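Local coordinates for putative iron-regulated protein A (Parabacteroides distasonis ATCC 8503, PDB 4ECG), which is an imelysin-like protein that binds calcium ions and is thought to be iron-regulated, its proposed metalloendopeptidase activity remaining putative, at residues 91-96 against 293-298; 287-292 against 336-341; 107-112 against 146-151. All coordinates share one frame; numbering follows the deposited sequence.

How the contacts relate
From the N terminus, residues 91-96 follow helix 71-89 and open contact 1. That loop stays open for 196 residues until 293-298 on helix 284-300 closes it. Contact 3 is nested inside: 107-112, at the end of helix 104-109, meets 146-151 at the start of helix 147-155. Contact 2 begins at 287-292, just before contact 1 closes, and ends at 336-341 on helix 324-343, so these two cross. Contacts 1 and 2 share helix 284-300 and touch through Glu92 with Asn291 and Lys296 with Ile338. Contacts 1 and 3 meet at one calcium ion, bound by Glu92 and Asp109.

Contact 1: residues 91-96 against 293-298; sequences SEAFLF and VSIKNA. With CA (calcium ion), chain F.
Ser294 OG is held by two backbone groups at one turn. It accepts the backbone N-H of Ala93, with Ala93 N 2.9 Å from Ser294 OG and an N-H...O angle of 150°. It is also hydrogen-bonded to the carbonyl O of Gln90, just before 91-96. The hydroxyl lies anti to its own backbone N (chi1 -169°). This carries it out from the helix to the loop backbone. Ala93 CB comes close to the hydroxyl beside the hydrogen bond. Ala93 CB also makes a looser apolar contact with Ile295 CG1 at 4.3 Å. The ring of Phe94 approaches the same hydroxyl obliquely, through CE1. The loop has its own bond, from Phe94 N to Ser91 O at 3.1 Å, which makes residues 91-94 a beta turn. Phe94 has CG between the backbone N and the carbonyl carbon (chi1 44°), which folds the ring back until Ser91 O sits over its centre. An alanine in place of Ser294 would probably leave Ala93 N-H and Gln90 O without their shared partner and remove the tie of the turn to the helix. Within this turn, Glu92 sends its carboxylate away from the helix, and Glu92 OE2 binds a calcium ion at 2.8 Å. Asp109 is the other protein ligand. The loop thus links helix 284-300 to a metal site. Helix 29-68 packs on Phe94, where Phe39 and Tyr48 make edge-to-face pairs. Helix 239-259 packs against Glu92 and Ile295 through Ile242.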
loop_
_atom_site.group_PDB
_atom_site.type_symbol
_atom_site.label_atom_id
_atom_site.label_comp_id
_atom_site.label_asym_id
_atom_site.label_seq_id
_atom_site.Cartn_x
_atom_site.Cartn_y
_atom_site.Cartn_z
ATOM N N SER A 91 -2.336 3.988 -1.021
ATOM C CA SER A 91 -1.267 4.831 -1.548
ATOM C C SER A 91 -0.197 4.046 -2.250
ATOM O O SER A 91 0.793 4.625 -2.702
ATOM C CB SER A 91 -0.642 5.661 -0.427
ATOM O OG SER A 91 0.315 4.917 0.279
ATOM N N GLU A 92 -0.397 2.742 -2.390
ATOM C CA GLU A 92 0.629 1.890 -2.973
ATOM C C GLU A 92 0.732 1.994 -4.489
ATOM O O GLU A 92 1.690 1.432 -5.065
ATOM C CB GLU A 92 0.515 0.437 -2.503
ATOM C CG GLU A 92 0.956 0.272 -1.035
ATOM C CD GLU A 92 1.325 -1.157 -0.609
ATOM O OE1 GLU A 92 1.833 -1.944 -1.443
ATOM O OE2 GLU A 92 1.137 -1.462 0.602
ATOM N N ALA A 93 -0.192 2.719 -5.134
ATOM C CA ALA A 93 -0.056 2.978 -6.588
ATOM C C ALA A 93 0.941 4.107 -6.833
ATOM O O ALA A 93 1.321 4.350 -7.978
ATOM C CB ALA A 93 -1.402 3.305 -7.246
ATOM N N PHE A 94 1.363 4.781 -5.751
ATOM C CA PHE A 94 2.353 5.825 -5.841
ATOM C C PHE A 94 3.427 5.783 -4.724
ATOM O O PHE A 94 3.572 6.697 -3.902
ATOM C CB PHE A 94 1.679 7.198 -5.939
ATOM C CG PHE A 94 0.541 7.416 -4.995
ATOM C CD1 PHE A 94 -0.729 7.021 -5.326
ATOM C CD2 PHE A 94 0.732 8.070 -3.800
ATOM C CE1 PHE A 94 -1.809 7.291 -4.471
ATOM C CE2 PHE A 94 -0.311 8.319 -2.959
ATOM C CZ PHE A 94 -1.594 7.937 -3.290
ATOM N N LEU A 95 4.201 4.705 -4.743
ATOM C CA LEU A 95 5.304 4.521 -3.808
ATOM C C LEU A 95 6.542 5.234 -4.325
ATOM O O LEU A 95 7.564 5.308 -3.616
ATOM C CB LEU A 95 5.622 3.041 -3.623
ATOM C CG LEU A 95 4.650 2.307 -2.720
ATOM C CD1 LEU A 95 4.861 0.820 -2.967
ATOM C CD2 LEU A 95 4.880 2.743 -1.260
ATOM N N PHE A 96 6.473 5.752 -5.546
ATOM C CA PHE A 96 7.566 6.603 -6.040
ATOM C C PHE A 96 7.663 7.851 -5.212
ATOM O O PHE A 96 6.730 8.192 -4.517
ATOM C CB PHE A 96 7.440 6.952 -7.515
ATOM C CG PHE A 96 6.118 7.478 -7.916
ATOM C CD1 PHE A 96 5.824 8.809 -7.788
ATOM C CD2 PHE A 96 5.152 6.630 -8.467
ATOM C CE1 PHE A 96 4.599 9.318 -8.230
ATOM C CE2 PHE A 96 3.912 7.115 -8.875
ATOM C CZ PHE A 96 3.638 8.468 -8.771
ATOM N N VAL A 293 -7.802 0.044 -5.115
ATOM C CA VAL A 293 -8.490 1.357 -5.006
ATOM C C VAL A 293 -7.456 2.464 -5.274
ATOM O O VAL A 293 -7.749 3.444 -5.904
ATOM C CB VAL A 293 -9.315 1.549 -3.681
ATOM C CG1 VAL A 293 -9.920 2.942 -3.562
ATOM C CG2 VAL A 293 -10.486 0.618 -3.643
ATOM N N SER A 294 -6.231 2.286 -4.836
ATOM C CA SER A 294 -5.176 3.235 -5.140
ATOM C C SER A 294 -5.027 3.462 -6.643
ATOM O O SER A 294 -4.873 4.615 -7.072
ATOM C CB SER A 294 -3.832 2.748 -4.566
ATOM O OG SER A 294 -2.860 3.755 -4.626
ATOM N N ILE A 295 -5.096 2.384 -7.437
ATOM C CA ILE A 295 -5.016 2.526 -8.909
ATOM C C ILE A 295 -6.208 3.338 -9.456
ATOM O O ILE A 295 -6.078 4.200 -10.332
ATOM C CB ILE A 295 -4.989 1.147 -9.622
ATOM C CG1 ILE A 295 -3.751 0.333 -9.235
ATOM C CG2 ILE A 295 -5.052 1.331 -11.113
ATOM C CD1 ILE A 295 -3.738 -1.078 -9.786
ATOM N N LYS A 296 -7.368 3.012 -8.916
ATOM C CA LYS A 296 -8.642 3.530 -9.336
ATOM C C LYS A 296 -8.705 5.012 -9.093
ATOM O O LYS A 296 -9.090 5.769 -9.964
ATOM C CB LYS A 296 -9.779 2.806 -8.603
ATOM C CG LYS A 296 -11.160 3.110 -9.148
ATOM C CD LYS A 296 -12.245 2.262 -8.489
ATOM C CE LYS A 296 -13.626 2.600 -8.997
ATOM N NZ LYS A 296 -14.688 1.910 -8.217
ATOM N N ASN A 297 -8.288 5.417 -7.915
ATOM C CA ASN A 297 -8.191 6.832 -7.550
ATOM C C ASN A 297 -7.282 7.555 -8.475
ATOM O O ASN A 297 -7.597 8.666 -8.898
ATOM C CB ASN A 297 -7.630 6.950 -6.117
ATOM C CG ASN A 297 -8.632 6.514 -5.044
ATOM O OD1 ASN A 297 -9.850 6.250 -5.313
ATOM N ND2 ASN A 297 -8.130 6.441 -3.804
ATOM N N ALA A 298 -6.120 6.934 -8.743
ATOM C CA ALA A 298 -5.101 7.499 -9.635
ATOM C C ALA A 298 -5.649 7.720 -11.051
ATOM O O ALA A 298 -5.327 8.733 -11.662
ATOM C CB ALA A 298 -3.859 6.588 -9.735
HETATM CA CA CA F . 2.046 -3.501 2.206
#

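Contact 2: residues 287-292 against 336-341; sequences DYKNNI and KTIDAI
Ile292 pushes into a hollow formed by Thr337, Ile338 and Ile341 on the facing helix. Its two branches divide the work. Ile292 CG2 lies 3.6 Å from Ile338 CG1, where the two side chains lie alongside and run opposite ways. Ile292 CG1 comes within 3.5 Å of Ile341 CD1. The same CG1 also reaches Thr337 CG2 at 4.1 Å, and these side chains are nearly perpendicular. The fit is returned by Ile341, whose bump enters the hollow between Tyr288, Lys289 and Ile292. Ile341 CG2 rests against Tyr288 CB at 4.0 Å and lies close to the backbone of Lys289. Ile341 CD1 reaches the carbonyl, 3.8 Å from Tyr288 O. Ile341 CG1 lies anti to the carbonyl carbon (chi1 -66°), apart from CG2, and the extended chi2 (162°) carries CD1 on toward Ile292. At the margin, Lys289 CG touches Ile338 CG2 at 4.1 Å. The lysine chain then bends at chi3 and takes its amine off the interface. The two helix segments run antiparallel at 175°, with axes 9.3 Å apart. This is regular pairing of helix 284-300 with helix 324-343 in a helical bundle. Leu368 of helix 355-377 touches both Ile292 and Thr337 and extends the apolar layer. No hydrogen bond crosses between the segments. Thr337 turns its methyl to Ile292, while its OG1 is hydrogen-bonded to Gln333 O in its own helix. The joint therefore rests on branched aliphatic shape and exclusion of water.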
loop_
_atom_site.group_PDB
_atom_site.type_symbol
_atom_site.label_atom_id
_atom_site.label_comp_id
_atom_site.label_asym_id
_atom_site.label_seq_id
_atom_site.Cartn_x
_atom_site.Cartn_y
_atom_site.Cartn_z
ATOM N N ASP A 287 -6.611 -4.981 2.620
ATOM C CA ASP A 287 -5.368 -4.418 2.073
ATOM C C ASP A 287 -5.354 -4.546 0.561
ATOM O O ASP A 287 -5.152 -3.563 -0.150
ATOM C CB ASP A 287 -4.137 -5.105 2.631
ATOM C CG ASP A 287 -3.896 -4.838 4.152
ATOM O OD1 ASP A 287 -4.567 -3.973 4.769
ATOM O OD2 ASP A 287 -3.011 -5.524 4.707
ATOM N N TYR A 288 -5.610 -5.754 0.058
ATOM C CA TYR A 288 -5.439 -5.979 -1.369
ATOM C C TYR A 288 -6.423 -5.163 -2.195
ATOM O O TYR A 288 -6.041 -4.560 -3.195
ATOM C CB TYR A 288 -5.521 -7.447 -1.754
ATOM C CG TYR A 288 -4.713 -8.446 -0.921
ATOM C CD1 TYR A 288 -3.522 -8.113 -0.326
ATOM C CD2 TYR A 288 -5.164 -9.736 -0.773
ATOM C CE1 TYR A 288 -2.795 -9.036 0.425
ATOM C CE2 TYR A 288 -4.442 -10.669 -0.042
ATOM C CZ TYR A 288 -3.274 -10.300 0.579
ATOM O OH TYR A 288 -2.631 -11.224 1.353
ATOM N N LYS A 289 -7.686 -5.151 -1.776
ATOM C CA LYS A 289 -8.694 -4.274 -2.330
ATOM C C LYS A 289 -8.232 -2.824 -2.276
ATOM O O LYS A 289 -8.403 -2.074 -3.265
ATOM C CB LYS A 289 -10.058 -4.431 -1.577
ATOM C CG LYS A 289 -11.147 -3.442 -1.976
ATOM C CD LYS A 289 -12.124 -3.147 -0.836
ATOM C CE LYS A 289 -11.606 -2.047 0.075
ATOM N NZ LYS A 289 -12.441 -1.904 1.286
ATOM N N ASN A 290 -7.676 -2.401 -1.131
ATOM C CA ASN A 290 -7.291 -0.981 -1.034
ATOM C C ASN A 290 -6.129 -0.646 -1.990
ATOM O O ASN A 290 -6.121 0.433 -2.583
ATOM C CB ASN A 290 -7.016 -0.558 0.401
ATOM C CG ASN A 290 -8.302 -0.300 1.184
ATOM O OD1 ASN A 290 -9.237 0.357 0.675
ATOM N ND2 ASN A 290 -8.323 -0.740 2.459
ATOM N N ASN A 291 -5.186 -1.571 -2.151
ATOM C CA ASN A 291 -4.167 -1.417 -3.164
ATOM C C ASN A 291 -4.714 -1.200 -4.599
ATOM O O ASN A 291 -4.129 -0.466 -5.407
ATOM C CB ASN A 291 -3.302 -2.652 -3.230
ATOM C CG ASN A 291 -2.487 -2.910 -1.980
ATOM O OD1 ASN A 291 -2.147 -4.070 -1.708
ATOM N ND2 ASN A 291 -2.152 -1.853 -1.226
ATOM N N ILE A 292 -5.827 -1.835 -4.937
ATOM C CA ILE A 292 -6.386 -1.616 -6.270
ATOM C C ILE A 292 -7.208 -0.328 -6.246
ATOM O O ILE A 292 -7.229 0.374 -7.215
ATOM C CB ILE A 292 -7.188 -2.823 -6.736
ATOM C CG1 ILE A 292 -6.313 -4.079 -6.668
ATOM C CG2 ILE A 292 -7.748 -2.579 -8.124
ATOM C CD1 ILE A 292 -4.993 -4.047 -7.463
ATOM N N LYS A 336 -13.448 -5.177 -12.192
ATOM C CA LYS A 336 -13.381 -6.654 -12.194
ATOM C C LYS A 336 -12.331 -7.161 -11.175
ATOM O O LYS A 336 -12.497 -8.184 -10.536
ATOM C CB LYS A 336 -13.008 -7.097 -13.598
ATOM C CG LYS A 336 -13.525 -8.440 -14.072
ATOM C CD LYS A 336 -13.284 -8.555 -15.589
ATOM C CE LYS A 336 -12.782 -9.937 -16.004
ATOM N NZ LYS A 336 -12.396 -10.017 -17.441
ATOM N N THR A 337 -11.269 -6.396 -10.988
ATOM C CA THR A 337 -10.158 -6.829 -10.150
ATOM C C THR A 337 -10.548 -6.673 -8.694
ATOM O O THR A 337 -10.305 -7.575 -7.915
ATOM C CB THR A 337 -8.847 -6.062 -10.488
ATOM O OG1 THR A 337 -8.599 -6.171 -11.905
ATOM C CG2 THR A 337 -7.646 -6.590 -9.661
ATOM N N ILE A 338 -11.172 -5.540 -8.352
ATOM C CA ILE A 338 -11.715 -5.273 -7.016
ATOM C C ILE A 338 -12.809 -6.278 -6.686
ATOM O O ILE A 338 -12.853 -6.828 -5.602
ATOM C CB ILE A 338 -12.290 -3.830 -6.910
ATOM C CG1 ILE A 338 -11.185 -2.793 -7.012
ATOM C CG2 ILE A 338 -13.049 -3.586 -5.605
ATOM C CD1 ILE A 338 -11.679 -1.367 -7.375
ATOM N N ASP A 339 -13.732 -6.491 -7.610
ATOM C CA ASP A 339 -14.809 -7.446 -7.349
ATOM C C ASP A 339 -14.235 -8.867 -7.095
ATOM O O ASP A 339 -14.747 -9.584 -6.230
ATOM C CB ASP A 339 -15.858 -7.464 -8.495
ATOM C CG ASP A 339 -16.707 -6.144 -8.583
ATOM O OD1 ASP A 339 -16.618 -5.186 -7.772
ATOM O OD2 ASP A 339 -17.486 -6.069 -9.514
ATOM N N ALA A 340 -13.191 -9.267 -7.850
ATOM C CA ALA A 340 -12.573 -10.597 -7.728
ATOM C C ALA A 340 -11.856 -10.710 -6.371
ATOM O O ALA A 340 -11.976 -11.693 -5.698
ATOM C CB ALA A 340 -11.602 -10.853 -8.870
ATOM N N ILE A 341 -11.170 -9.661 -5.956
ATOM C CA ILE A 341 -10.523 -9.677 -4.668
ATOM C C ILE A 341 -11.592 -9.841 -3.594
ATOM O O ILE A 341 -11.442 -10.737 -2.795
ATOM C CB ILE A 341 -9.632 -8.450 -4.397
ATOM C CG1 ILE A 341 -8.431 -8.447 -5.351
ATOM C CG2 ILE A 341 -9.193 -8.469 -2.948
ATOM C CD1 ILE A 341 -7.670 -7.133 -5.524
#

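Contact 3: residues 107-112 against 146-151; sequences SLDSWP and RGFHTA. With CA (calcium ion), chain F; CA (calcium ion), chain K.
Leu108 and Phe148 are joined by the straightest hydrogen bond of the contact, Phe148 N to Leu108 O at 2.8 Å, with an N-H...O angle of 169°. A second polar link comes from Arg146. Its NH2 donates to Ser107 OG at 2.8 Å, with the oxygen 23° out of the guanidinium plane, and NE adds a weak bond to the same oxygen. Arg146 NH1 is hydrogen-bonded to the carbonyls of Gly132 and Ile130, and Ser107 OG to Asp187. A water lies between Ser110 O and Arg146 O and accepts the N-H of His149. Asp109 CG is anti to the backbone N, which brings Asp109 OD1 to 2.9 Å from His149 NE2, but the angle is poor for a hydrogen bond. His149 NE2 instead bonds to Glu277, and His149 ND1 to Glu152. Asp109 OD1 has a salt bridge to Arg85, and OD2 a hydrogen bond from Trp88 NE1. Close backbone packing centres on Gly147, which has a positive phi. Gly147 CA is 3.3 Å from Leu108 O, and a CB would run into that oxygen. Aromatic contact joins Trp111 and His149. The edge of the indole points at one face of the imidazole, with Trp111 CE3 3.7 Å from His149 CG and planes at 63°. Metal ligands come from 107-112. Asp109 OD2 binds one calcium ion at 2.5 Å. The carbonyl, Trp111 O, binds another at 2.3 Å, with three waters around it. Gly147, His149 and Glu152 fit the GxHxxE signature of imelysin-like proteins. The chemistry implies a polar, buried site: the signature histidine is probably held in rotation by two carboxylates and an indole edge, beside an aspartate that holds calcium.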
loop_
_atom_site.group_PDB
_atom_site.type_symbol
_atom_site.label_atom_id
_atom_site.label_comp_id
_atom_site.label_asym_id
_atom_site.label_seq_id
_atom_site.Cartn_x
_atom_site.Cartn_y
_atom_site.Cartn_z
ATOM N N SER A 107 10.372 0.894 6.090
ATOM C CA SER A 107 10.434 1.304 7.480
ATOM C C SER A 107 9.063 1.131 8.142
ATOM O O SER A 107 8.971 0.711 9.274
ATOM C CB SER A 107 10.934 2.737 7.607
ATOM O OG SER A 107 11.151 3.073 8.977
ATOM N N LEU A 108 8.014 1.438 7.403
ATOM C CA LEU A 108 6.635 1.440 7.891
ATOM C C LEU A 108 5.998 0.060 7.858
ATOM O O LEU A 108 5.057 -0.166 8.591
ATOM C CB LEU A 108 5.784 2.342 6.988
ATOM C CG LEU A 108 5.688 3.819 7.363
ATOM C CD1 LEU A 108 5.181 4.588 6.167
ATOM C CD2 LEU A 108 4.782 3.982 8.609
ATOM N N ASP A 109 6.467 -0.864 6.993
ATOM C CA ASP A 109 5.588 -1.958 6.612
ATOM C C ASP A 109 6.330 -3.183 6.096
ATOM O O ASP A 109 5.895 -3.829 5.144
ATOM C CB ASP A 109 4.575 -1.428 5.578
ATOM C CG ASP A 109 3.285 -2.297 5.442
ATOM O OD1 ASP A 109 2.843 -2.968 6.410
ATOM O OD2 ASP A 109 2.683 -2.248 4.328
ATOM N N SER A 110 7.399 -3.562 6.787
ATOM C CA SER A 110 8.102 -4.771 6.403
ATOM C C SER A 110 7.313 -6.037 6.744
ATOM O O SER A 110 6.684 -6.151 7.809
ATOM C CB SER A 110 9.515 -4.813 7.020
ATOM O OG SER A 110 10.313 -3.734 6.546
ATOM N N TRP A 111 7.379 -6.991 5.819
ATOM C CA TRP A 111 6.852 -8.334 5.989
ATOM C C TRP A 111 7.716 -9.319 5.208
ATOM O O TRP A 111 8.184 -9.012 4.087
ATOM C CB TRP A 111 5.413 -8.370 5.467
ATOM C CG TRP A 111 4.732 -9.677 5.719
ATOM C CD1 TRP A 111 4.505 -10.705 4.817
ATOM C CD2 TRP A 111 4.213 -10.172 6.994
ATOM N NE1 TRP A 111 3.915 -11.782 5.437
ATOM C CE2 TRP A 111 3.722 -11.525 6.741
ATOM C CE3 TRP A 111 4.189 -9.681 8.287
ATOM C CZ2 TRP A 111 3.180 -12.300 7.746
ATOM C CZ3 TRP A 111 3.634 -10.460 9.294
ATOM C CH2 TRP A 111 3.130 -11.736 9.029
ATOM N N PRO A 112 7.989 -10.502 5.791
ATOM C CA PRO A 112 7.677 -10.925 7.171
ATOM C C PRO A 112 8.615 -10.301 8.215
ATOM O O PRO A 112 9.534 -9.548 7.869
ATOM C CB PRO A 112 7.885 -12.451 7.131
ATOM C CG PRO A 112 8.916 -12.630 6.084
ATOM C CD PRO A 112 8.685 -11.562 5.048
ATOM N N ARG A 146 10.041 -3.667 13.405
ATOM C CA ARG A 146 9.128 -2.598 13.665
ATOM C C ARG A 146 7.975 -2.505 12.620
ATOM O O ARG A 146 7.647 -3.473 12.001
ATOM C CB ARG A 146 9.926 -1.294 13.856
ATOM C CG ARG A 146 10.608 -0.804 12.616
ATOM C CD ARG A 146 11.032 0.641 12.735
ATOM N NE ARG A 146 11.669 1.124 11.493
ATOM C CZ ARG A 146 12.963 1.345 11.284
ATOM N NH1 ARG A 146 13.862 1.154 12.235
ATOM N NH2 ARG A 146 13.368 1.810 10.095
ATOM N N GLY A 147 7.309 -1.361 12.505
ATOM C CA GLY A 147 6.335 -1.122 11.440
ATOM C C GLY A 147 4.959 -1.653 11.803
ATOM O O GLY A 147 4.776 -2.179 12.925
ATOM N N PHE A 148 4.022 -1.498 10.853
ATOM C CA PHE A 148 2.606 -1.895 11.013
ATOM C C PHE A 148 2.432 -3.322 11.555
ATOM O O PHE A 148 1.580 -3.589 12.385
ATOM C CB PHE A 148 1.876 -1.876 9.684
ATOM C CG PHE A 148 1.254 -0.572 9.318
ATOM C CD1 PHE A 148 -0.013 -0.278 9.717
ATOM C CD2 PHE A 148 1.906 0.297 8.467
ATOM C CE1 PHE A 148 -0.622 0.879 9.328
ATOM C CE2 PHE A 148 1.314 1.462 8.066
ATOM C CZ PHE A 148 0.040 1.751 8.513
ATOM N N HIS A 149 3.262 -4.221 11.091
ATOM C CA HIS A 149 3.045 -5.627 11.429
ATOM C C HIS A 149 3.582 -6.026 12.774
ATOM O O HIS A 149 3.105 -6.992 13.358
ATOM C CB HIS A 149 3.540 -6.534 10.301
ATOM C CG HIS A 149 2.818 -6.288 8.986
ATOM N ND1 HIS A 149 1.485 -6.458 8.848
ATOM C CD2 HIS A 149 3.275 -5.804 7.782
ATOM C CE1 HIS A 149 1.127 -6.123 7.615
ATOM N NE2 HIS A 149 2.225 -5.727 6.951
ATOM N N THR A 150 4.544 -5.278 13.310
ATOM C CA THR A 150 5.027 -5.582 14.646
ATOM C C THR A 150 3.932 -5.104 15.638
ATOM O O THR A 150 3.591 -5.828 16.560
ATOM C CB THR A 150 6.420 -4.963 14.952
ATOM O OG1 THR A 150 7.385 -5.509 14.065
ATOM C CG2 THR A 150 6.864 -5.245 16.389
ATOM N N ALA A 151 3.410 -3.897 15.448
ATOM C CA ALA A 151 2.269 -3.372 16.216
ATOM C C ALA A 151 1.072 -4.371 16.112
ATOM O O ALA A 151 0.517 -4.769 17.109
ATOM C CB ALA A 151 1.895 -1.963 15.710
HETATM CA CA CA F . 2.046 -3.501 2.206
HETATM CA CA CA K . 8.946 -8.605 1.920
HETATM O O HOH W 1 5.949 -4.197 9.721
HETATM O O HOH W 2 9.977 -7.167 3.537
HETATM O O HOH W 3 8.611 -10.992 1.496
HETATM O O HOH W 4 7.133 -6.991 2.280
#